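Local coordinates for uracil-DNA glycosylase (Sulfolobus tokodaii str. 7, PDB 4ZBY), which belongs to the uracil-DNA glycosylase superfamily and holds an iron-sulfur cluster and a bound uracil in an alpha/beta fold, at residues A[69-74]-A[180-185]. Residues are numbered along the deposited sequence; the frame is centred on the assembly and turned at random. Where two conformers were deposited one is given.
Sequences EILGLE and EDFKKI
I70 and L71, on helix 58-71, pack against F182 on helix 172-190, I70 at its CB and the backbone that follows, L71 at its ring and carbonyl oxygen. The CG2 branch of I70 stands anti to its own backbone N (CG1 at chi1 -60°) and lies against the chain between F182 and K183, 3.5 Å from K183 N and 3.7 Å from F182 CB. A beta-branched residue suits this place because a short methyl reaches the opposing backbone. The aliphatic CG of K183 also lies 3.8 Å from I70 CG2. L71 sets CG and CD1 obliquely against the CD2-CE2 side of the F182 ring, with CG 3.8 Å from F182 CD2. Its CD2 turns toward F182 O, a tight carbon-to-oxygen approach of 3.1 Å, and touches I185 CG2 at 4.0 Å. One face of the F182 ring has I185 CD1 over it, offset toward the rim, and L63, M66 and I67 of helix 58-71 also touch the phenylalanine. L71 continues inward to I37 and F39 of the sheet, and I185 to F160. Contact between the segments is thus mainly apolar, I70, L71, F182 and I185 joining the two helices beside the sheet through shape and burial.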
loop_
_atom_site.group_PDB
_atom_site.type_symbol
_atom_site.label_atom_id
_atom_site.label_comp_id
_atom_site.label_asym_id
_atom_site.label_seq_id
_atom_site.Cartn_x
_atom_site.Cartn_y
_atom_site.Cartn_z
ATOM N N GLU A 69 -11.322 2.972 -13.143
ATOM C CA GLU A 69 -11.366 3.464 -14.512
ATOM C C GLU A 69 -10.164 3.042 -15.342
ATOM O O GLU A 69 -10.290 2.840 -16.547
ATOM C CB GLU A 69 -11.480 4.987 -14.513
ATOM C CG GLU A 69 -12.734 5.459 -13.823
ATOM C CD GLU A 69 -12.937 6.942 -13.964
ATOM O OE1 GLU A 69 -12.044 7.610 -14.524
ATOM O OE2 GLU A 69 -13.991 7.435 -13.511
ATOM N N ILE A 70 -9.002 2.916 -14.704
ATOM C CA ILE A 70 -7.790 2.620 -15.441
ATOM C C ILE A 70 -7.409 1.138 -15.349
ATOM O O ILE A 70 -7.043 0.552 -16.366
ATOM C CB ILE A 70 -6.634 3.525 -14.974
ATOM C CG1 ILE A 70 -7.034 4.980 -15.216
ATOM C CG2 ILE A 70 -5.346 3.229 -15.762
ATOM C CD1 ILE A 70 -6.041 5.971 -14.695
ATOM N N LEU A 71 -7.545 0.522 -14.177
ATOM C CA LEU A 71 -7.243 -0.909 -14.051
ATOM C C LEU A 71 -8.435 -1.798 -14.357
ATOM O O LEU A 71 -8.283 -2.987 -14.675
ATOM C CB LEU A 71 -6.740 -1.248 -12.645
ATOM C CG LEU A 71 -5.536 -0.450 -12.128
ATOM C CD1 LEU A 71 -5.119 -1.069 -10.799
ATOM C CD2 LEU A 71 -4.376 -0.435 -13.113
ATOM N N GLY A 72 -9.630 -1.239 -14.243
ATOM C CA GLY A 72 -10.836 -1.995 -14.498
ATOM C C GLY A 72 -11.192 -2.921 -13.353
ATOM O O GLY A 72 -11.704 -4.015 -13.587
ATOM N N LEU A 73 -10.904 -2.498 -12.120
ATOM C CA LEU A 73 -11.153 -3.342 -10.940
ATOM C C LEU A 73 -11.952 -2.638 -9.850
ATOM O O LEU A 73 -11.854 -1.424 -9.682
ATOM C CB LEU A 73 -9.842 -3.823 -10.335
ATOM C CG LEU A 73 -8.944 -4.699 -11.217
ATOM C CD1 LEU A 73 -7.564 -4.712 -10.619
ATOM C CD2 LEU A 73 -9.507 -6.110 -11.341
ATOM N N GLU A 74 -12.742 -3.418 -9.104
ATOM C CA GLU A 74 -13.385 -2.927 -7.899
ATOM C C GLU A 74 -12.436 -3.086 -6.720
ATOM O O GLU A 74 -11.511 -3.909 -6.752
ATOM C CB GLU A 74 -14.689 -3.688 -7.608
ATOM C CG GLU A 74 -15.711 -3.656 -8.710
ATOM C CD GLU A 74 -16.017 -2.256 -9.198
ATOM O OE1 GLU A 74 -16.208 -1.346 -8.367
ATOM O OE2 GLU A 74 -16.061 -2.069 -10.432
ATOM N N GLU A 180 -0.835 7.568 -15.880
ATOM C CA GLU A 180 0.006 6.849 -16.824
ATOM C C GLU A 180 0.674 5.671 -16.130
ATOM O O GLU A 180 0.821 4.606 -16.717
ATOM C CB GLU A 180 1.053 7.788 -17.431
ATOM C CG GLU A 180 0.451 8.827 -18.361
ATOM C CD GLU A 180 -0.326 8.199 -19.504
ATOM O OE1 GLU A 180 0.281 7.441 -20.287
ATOM O OE2 GLU A 180 -1.547 8.451 -19.610
ATOM N N ASP A 181 1.073 5.867 -14.877
ATOM C CA ASP A 181 1.643 4.779 -14.085
ATOM C C ASP A 181 0.602 3.675 -13.911
ATOM O O ASP A 181 0.942 2.503 -13.999
ATOM C CB ASP A 181 2.121 5.249 -12.713
ATOM C CG ASP A 181 3.510 5.863 -12.762
ATOM O OD1 ASP A 181 4.135 5.818 -13.830
ATOM O OD2 ASP A 181 3.962 6.395 -11.728
ATOM N N PHE A 182 -0.667 4.043 -13.706
ATOM C CA PHE A 182 -1.699 3.021 -13.537
ATOM C C PHE A 182 -1.983 2.300 -14.859
ATOM O O PHE A 182 -2.296 1.109 -14.845
ATOM C CB PHE A 182 -2.979 3.611 -12.931
ATOM C CG PHE A 182 -3.026 3.511 -11.426
ATOM C CD1 PHE A 182 -2.047 4.088 -10.651
ATOM C CD2 PHE A 182 -4.045 2.816 -10.790
ATOM C CE1 PHE A 182 -2.073 3.990 -9.265
ATOM C CE2 PHE A 182 -4.073 2.711 -9.396
ATOM C CZ PHE A 182 -3.094 3.283 -8.643
ATOM N N LYS A 183 -1.848 3.001 -15.988
ATOM C CA LYS A 183 -1.958 2.359 -17.304
ATOM C C LYS A 183 -0.882 1.284 -17.462
ATOM O O LYS A 183 -1.132 0.206 -18.011
ATOM C CB LYS A 183 -1.840 3.386 -18.439
ATOM C CG LYS A 183 -3.017 4.356 -18.549
ATOM C CD LYS A 183 -2.841 5.332 -19.723
ATOM C CE LYS A 183 -4.020 6.304 -19.840
ATOM N NZ LYS A 183 -3.812 7.332 -20.905
ATOM N N LYS A 184 0.331 1.586 -16.995
ATOM C CA LYS A 184 1.414 0.618 -17.054
ATOM C C LYS A 184 1.149 -0.563 -16.142
ATOM O O LYS A 184 1.473 -1.704 -16.502
ATOM C CB LYS A 184 2.759 1.273 -16.707
ATOM C CG LYS A 184 3.221 2.266 -17.762
ATOM C CD LYS A 184 4.484 3.002 -17.289
ATOM C CE LYS A 184 5.184 3.700 -18.447
ATOM N NZ LYS A 184 4.348 4.791 -19.010
ATOM N N ILE A 185 0.579 -0.286 -14.971
ATOM C CA ILE A 185 0.204 -1.331 -14.033
ATOM C C ILE A 185 -0.871 -2.213 -14.676
ATOM O O ILE A 185 -0.788 -3.434 -14.556
ATOM C CB ILE A 185 -0.272 -0.763 -12.687
ATOM C CG1 ILE A 185 0.942 -0.124 -11.996
ATOM C CG2 ILE A 185 -0.928 -1.857 -11.804
ATOM C CD1 ILE A 185 0.575 0.827 -10.851
#